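Local coordinates for protein alanine racemase (Acinetobacter baumannii, PDB 4QHR) that belongs to the alanine racemase family, joining an N-terminal TIM-barrel domain to a C-terminal domain rich in beta strands, at residues G211-G216 with L228-V233; V233-A238 with W323-L328. All coordinates share one frame; numbering follows the deposited sequence.

Interaction 1: G211-G216 with L228-V233; sequences GIMLYG and LDLKPV
Y215 and V233 are joined by the hydrogen bond that crosses this contact, from V233 N to Y215 O at 3.1 Å. The segments are the short 3-10 turn that follows strand 207-208, the last strand of the TIM barrel, and the extended chain that leads out of the barrel domain into strand 234-246. The V233 amide lies above the carbonyl plane of Y215, 46° out of it. A methyl group approaches the same oxygen: V233 CG1 is anti to the backbone N (chi1 170°), and CG2, beside that N, lies 3.4 Å from Y215 O. The same CG2 sits 3.5 Å from L214 O.

At G216 the two backbones meet directly. Its CA gives a CH...O contact to K231 O at 3.3 Å, and P232 CA returns one to G216 O at 3.4 Å. G216 has a positive phi and no side chain, and its CA lies directly against the K231 carbonyl.

Further back along both chains L230 packs on M213 with its two methyl groups: CD1 touches M213 CB at 3.8 Å, and CD2 lies 3.6 Å from M213 O. F198 of helix 194-199 packs on both M213 and L230.

Several groups outside the two segments hold the turn. At its start, the amides of G211 and I212 bind phosphate oxygens OP3 and OP1 of the modified residue LLP at position 34. At the far end of the turn, Y215 OH bonds to M32 O. N16 of helix 10-23 spans the contact, its ND2 on L214 O and its OD1 on K231 N. Within the turn, G216 N closes back on M213 O at 3.1 Å.

Interaction 2: V233-A238 with W323-L328; sequences VMTFTA and WGNHRL
W323 O is gripped from strand 234-246 by two neighbouring residues. F236 N donates a short, nearly straight hydrogen bond to it (2.7 Å, 172°), running almost along the C=O axis, and T235 CA adds a CH...O contact at 3.3 Å. The return bond of this antiparallel hydrogen-bonded pair, W323 N to F236 O, is weak at 3.4 Å.

Both side chains of the pair lie on one face of the sheet. W323 CG sits between its backbone N and carbonyl carbon (chi1 58°), and the indole lies against F236. F236 CB stands over the five-membered ring, 3.9 Å from its centroid, while CD2 reaches over the six-membered ring toward the rim, 3.6 Å from W323 CH2. The rings form an edge-to-face pair, the phenyl edge toward the indole face, with planes at 59°.

The bridge extends the pairing of strands 234-246 and 319-321 in the C-terminal domain's mixed sheet, just before the chain turns toward helix 329-335. At the indole edge M234 makes a Met-aromatic contact, its SD accepting a weak hydrogen bond from W323 NE1 at 3.5 Å. Past the bridge, G324 CA lies 3.4 Å from M234 O. Beyond it a water, 2.8 Å from T235 OG1, accepts from N325 N and donates to N325 OD1.

In the fold
V233 belongs to both contacts: interaction 1 ends where the strand of interaction 2 begins, and their centres lie about 13 Å apart. The two also touch directly beside this junction, where P232 CD packs 3.5 Å from N325 ND2 and P232 CB lies 3.9 Å from G324 O. L344 of helix 340-345 touches I212 in the first contact and both M234 and W323 in the second. Interaction 1 reaches the LLP phosphate through the amides of G211 and I212. H40 also links the two, stacking on the Y215 ring and touching M234. Together the contacts follow the chain from the barrel into the C-terminal sheet.

Interaction 1: G211-G216 with L228-V233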
loop_
_atom_site.group_PDB
_atom_site.type_symbol
_atom_site.label_atom_id
_atom_site.label_comp_id
_atom_site.label_asym_id
_atom_site.label_seq_id
_atom_site.Cartn_x
_atom_site.Cartn_y
_atom_site.Cartn_z
ATOM N N GLY A 211 -0.990 13.085 15.926
ATOM C CA GLY A 211 -0.624 12.477 14.641
ATOM C C GLY A 211 -1.522 12.847 13.468
ATOM O O GLY A 211 -1.240 13.802 12.717
ATOM N N ILE A 212 -2.619 12.099 13.338
ATOM C CA ILE A 212 -3.473 12.240 12.175
ATOM C C ILE A 212 -3.889 13.681 11.882
ATOM O O ILE A 212 -3.988 14.071 10.715
ATOM C CB ILE A 212 -4.692 11.281 12.241
ATOM C CG1 ILE A 212 -5.347 11.184 10.869
ATOM C CG2 ILE A 212 -5.687 11.691 13.339
ATOM C CD1 ILE A 212 -4.482 10.537 9.804
ATOM N N MET A 213 -4.163 14.481 12.913
ATOM C CA MET A 213 -4.615 15.856 12.636
ATOM C C MET A 213 -3.556 16.721 11.924
ATOM O O MET A 213 -3.912 17.637 11.161
ATOM C CB MET A 213 -5.116 16.590 13.900
ATOM C CG MET A 213 -4.069 16.820 14.954
ATOM S SD MET A 213 -4.745 17.448 16.504
ATOM C CE MET A 213 -5.244 19.113 16.082
ATOM N N LEU A 214 -2.280 16.420 12.137
ATOM C CA LEU A 214 -1.210 17.151 11.436
ATOM C C LEU A 214 -1.331 17.075 9.915
ATOM O O LEU A 214 -1.012 18.054 9.208
ATOM C CB LEU A 214 0.155 16.642 11.869
ATOM C CG LEU A 214 0.583 16.708 13.331
ATOM C CD1 LEU A 214 1.994 16.186 13.480
ATOM C CD2 LEU A 214 0.562 18.141 13.846
ATOM N N TYR A 215 -1.842 15.909 9.456
ATOM C CA TYR A 215 -1.955 15.535 8.058
ATOM C C TYR A 215 -3.294 15.975 7.425
ATOM O O TYR A 215 -3.535 15.804 6.242
ATOM C CB TYR A 215 -1.673 14.018 7.908
ATOM C CG TYR A 215 -0.329 13.670 8.540
ATOM C CD1 TYR A 215 0.822 14.083 7.983
ATOM C CD2 TYR A 215 -0.270 12.962 9.755
ATOM C CE1 TYR A 215 2.062 13.815 8.580
ATOM C CE2 TYR A 215 0.909 12.682 10.372
ATOM C CZ TYR A 215 2.078 13.126 9.802
ATOM O OH TYR A 215 3.257 12.816 10.421
ATOM N N GLY A 216 -4.127 16.641 8.219
ATOM C CA GLY A 216 -5.383 17.123 7.713
ATOM C C GLY A 216 -6.299 16.007 7.315
ATOM O O GLY A 216 -6.959 16.063 6.310
ATOM N N LEU A 228 -13.483 20.365 11.783
ATOM C CA LEU A 228 -12.408 20.448 12.728
ATOM C C LEU A 228 -11.450 21.558 12.479
ATOM O O LEU A 228 -10.552 21.729 13.298
ATOM C CB LEU A 228 -11.618 19.121 12.727
ATOM C CG LEU A 228 -12.414 17.871 13.095
ATOM C CD1 LEU A 228 -11.505 16.648 12.877
ATOM C CD2 LEU A 228 -12.920 17.907 14.522
ATOM N N ASP A 229 -11.644 22.289 11.383
ATOM C CA ASP A 229 -10.748 23.319 10.870
ATOM C C ASP A 229 -9.312 22.767 10.684
ATOM O O ASP A 229 -8.335 23.318 11.218
ATOM C CB ASP A 229 -10.760 24.631 11.705
ATOM C CG ASP A 229 -9.915 25.759 11.074
ATOM O OD1 ASP A 229 -9.658 25.844 9.833
ATOM O OD2 ASP A 229 -9.490 26.605 11.852
ATOM N N LEU A 230 -9.218 21.680 9.917
ATOM C CA LEU A 230 -7.911 21.161 9.484
ATOM C C LEU A 230 -7.784 21.203 7.962
ATOM O O LEU A 230 -8.798 21.069 7.246
ATOM C CB LEU A 230 -7.720 19.728 9.983
ATOM C CG LEU A 230 -7.767 19.509 11.484
ATOM C CD1 LEU A 230 -7.979 18.020 11.813
ATOM C CD2 LEU A 230 -6.465 19.961 12.120
ATOM N N LYS A 231 -6.563 21.363 7.463
ATOM C CA LYS A 231 -6.312 21.422 6.030
ATOM C C LYS A 231 -5.686 20.127 5.485
ATOM O O LYS A 231 -4.573 19.774 5.885
ATOM C CB LYS A 231 -5.377 22.586 5.750
ATOM C CG LYS A 231 -6.132 23.891 5.873
ATOM C CD LYS A 231 -5.263 25.070 5.611
ATOM C CE LYS A 231 -6.147 26.298 5.843
ATOM N NZ LYS A 231 -5.251 27.409 5.500
ATOM N N PRO A 232 -6.390 19.432 4.563
ATOM C CA PRO A 232 -5.773 18.221 3.971
ATOM C C PRO A 232 -4.379 18.523 3.445
ATOM O O PRO A 232 -4.173 19.518 2.718
ATOM C CB PRO A 232 -6.740 17.855 2.839
ATOM C CG PRO A 232 -8.059 18.372 3.298
ATOM C CD PRO A 232 -7.777 19.614 4.111
ATOM N N VAL A 233 -3.426 17.668 3.771
ATOM C CA VAL A 233 -2.057 17.885 3.350
ATOM C C VAL A 233 -1.775 17.171 2.004
ATOM O O VAL A 233 -1.112 17.729 1.095
ATOM C CB VAL A 233 -1.116 17.408 4.453
ATOM C CG1 VAL A 233 0.348 17.377 3.980
ATOM C CG2 VAL A 233 -1.260 18.253 5.695
#

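Interaction 2: V233-A238 with W323-L328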
loop_
_atom_site.group_PDB
_atom_site.type_symbol
_atom_site.label_atom_id
_atom_site.label_comp_id
_atom_site.label_asym_id
_atom_site.label_seq_id
_atom_site.Cartn_x
_atom_site.Cartn_y
_atom_site.Cartn_z
ATOM N N VAL A 233 -3.426 17.668 3.771
ATOM C CA VAL A 233 -2.057 17.885 3.350
ATOM C C VAL A 233 -1.775 17.171 2.004
ATOM O O VAL A 233 -1.112 17.729 1.095
ATOM C CB VAL A 233 -1.116 17.408 4.453
ATOM C CG1 VAL A 233 0.348 17.377 3.980
ATOM C CG2 VAL A 233 -1.260 18.253 5.695
ATOM N N MET A 234 -2.238 15.935 1.875
ATOM C CA MET A 234 -1.982 15.140 0.696
ATOM C C MET A 234 -3.097 15.269 -0.349
ATOM O O MET A 234 -4.274 15.063 -0.021
ATOM C CB MET A 234 -1.863 13.639 1.053
ATOM C CG MET A 234 -1.493 12.767 -0.118
ATOM S SD MET A 234 -1.427 10.977 0.097
ATOM C CE MET A 234 -0.253 10.801 1.453
ATOM N N THR A 235 -2.688 15.542 -1.586
ATOM C CA THR A 235 -3.541 15.306 -2.756
ATOM C C THR A 235 -2.969 14.175 -3.607
ATOM O O THR A 235 -1.762 14.191 -3.994
ATOM C CB THR A 235 -3.701 16.581 -3.575
ATOM O OG1 THR A 235 -4.123 17.613 -2.688
ATOM C CG2 THR A 235 -4.803 16.386 -4.622
ATOM N N PHE A 236 -3.808 13.193 -3.933
ATOM C CA PHE A 236 -3.380 12.007 -4.697
ATOM C C PHE A 236 -4.103 12.130 -6.047
ATOM O O PHE A 236 -5.337 12.098 -6.103
ATOM C CB PHE A 236 -3.782 10.750 -3.908
ATOM C CG PHE A 236 -3.336 9.411 -4.496
ATOM C CD1 PHE A 236 -2.213 9.259 -5.333
ATOM C CD2 PHE A 236 -4.027 8.275 -4.143
ATOM C CE1 PHE A 236 -1.853 7.990 -5.809
ATOM C CE2 PHE A 236 -3.688 7.025 -4.620
ATOM C CZ PHE A 236 -2.611 6.883 -5.459
ATOM N N THR A 237 -3.321 12.302 -7.121
ATOM C CA THR A 237 -3.873 12.440 -8.484
ATOM C C THR A 237 -3.403 11.426 -9.526
ATOM O O THR A 237 -2.401 10.753 -9.379
ATOM C CB THR A 237 -3.654 13.865 -9.053
ATOM O OG1 THR A 237 -2.287 14.050 -9.463
ATOM C CG2 THR A 237 -4.088 14.925 -8.020
ATOM N N ALA A 238 -4.191 11.324 -10.608
ATOM C CA ALA A 238 -3.817 10.592 -11.804
ATOM C C ALA A 238 -4.520 11.278 -13.014
ATOM O O ALA A 238 -5.055 12.366 -12.877
ATOM C CB ALA A 238 -4.160 9.097 -11.676
ATOM N N TRP A 323 -7.870 11.573 -3.823
ATOM C CA TRP A 323 -8.274 12.268 -2.641
ATOM C C TRP A 323 -7.427 13.484 -2.471
ATOM O O TRP A 323 -6.353 13.591 -3.095
ATOM C CB TRP A 323 -8.212 11.359 -1.413
ATOM C CG TRP A 323 -6.889 10.720 -1.068
ATOM C CD1 TRP A 323 -5.817 11.319 -0.438
ATOM C CD2 TRP A 323 -6.564 9.345 -1.179
ATOM N NE1 TRP A 323 -4.834 10.379 -0.211
ATOM C CE2 TRP A 323 -5.274 9.168 -0.666
ATOM C CE3 TRP A 323 -7.235 8.236 -1.712
ATOM C CZ2 TRP A 323 -4.639 7.924 -0.652
ATOM C CZ3 TRP A 323 -6.595 7.004 -1.693
ATOM C CH2 TRP A 323 -5.312 6.870 -1.145
ATOM N N GLY A 324 -7.922 14.428 -1.672
ATOM C CA GLY A 324 -7.248 15.702 -1.442
ATOM C C GLY A 324 -8.243 16.714 -0.866
ATOM O O GLY A 324 -8.978 16.410 0.047
ATOM N N ASN A 325 -8.265 17.931 -1.387
ATOM C CA ASN A 325 -9.205 18.928 -0.838
ATOM C C ASN A 325 -10.665 18.794 -1.332
ATOM O O ASN A 325 -11.585 19.361 -0.705
ATOM C CB ASN A 325 -8.733 20.320 -1.164
ATOM C CG ASN A 325 -7.530 20.726 -0.377
ATOM O OD1 ASN A 325 -6.397 20.800 -0.912
ATOM N ND2 ASN A 325 -7.740 20.988 0.878
ATOM N N HIS A 326 -10.878 18.086 -2.443
ATOM C CA HIS A 326 -12.214 17.982 -3.050
ATOM C C HIS A 326 -12.842 16.647 -2.812
ATOM O O HIS A 326 -14.041 16.613 -2.545
ATOM C CB HIS A 326 -12.133 18.300 -4.537
ATOM C CG HIS A 326 -11.363 19.549 -4.789
ATOM N ND1 HIS A 326 -10.048 19.526 -5.161
ATOM C CD2 HIS A 326 -11.680 20.847 -4.591
ATOM C CE1 HIS A 326 -9.601 20.771 -5.277
ATOM N NE2 HIS A 326 -10.571 21.593 -4.910
ATOM N N ARG A 327 -12.098 15.556 -2.910
ATOM C CA ARG A 327 -12.589 14.252 -2.413
ATOM C C ARG A 327 -11.784 13.913 -1.157
ATOM O O ARG A 327 -10.564 13.690 -1.217
ATOM C CB ARG A 327 -12.401 13.182 -3.467
ATOM C CG ARG A 327 -12.877 11.771 -3.142
ATOM C CD ARG A 327 -14.355 11.717 -2.788
ATOM N NE ARG A 327 -14.765 10.337 -2.486
ATOM C CZ ARG A 327 -15.895 9.993 -1.900
ATOM N NH1 ARG A 327 -16.777 10.936 -1.542
ATOM N NH2 ARG A 327 -16.129 8.703 -1.640
ATOM N N LEU A 328 -12.447 13.890 -0.013
ATOM C CA LEU A 328 -11.737 13.786 1.274
ATOM C C LEU A 328 -11.289 12.357 1.509
ATOM O O LEU A 328 -12.087 11.421 1.349
ATOM C CB LEU A 328 -12.570 14.301 2.439
ATOM C CG LEU A 328 -12.969 15.770 2.323
ATOM C CD1 LEU A 328 -14.040 16.054 3.344
ATOM C CD2 LEU A 328 -11.760 16.686 2.526
HETATM O O HOH W 1 -6.467 18.914 -3.436
#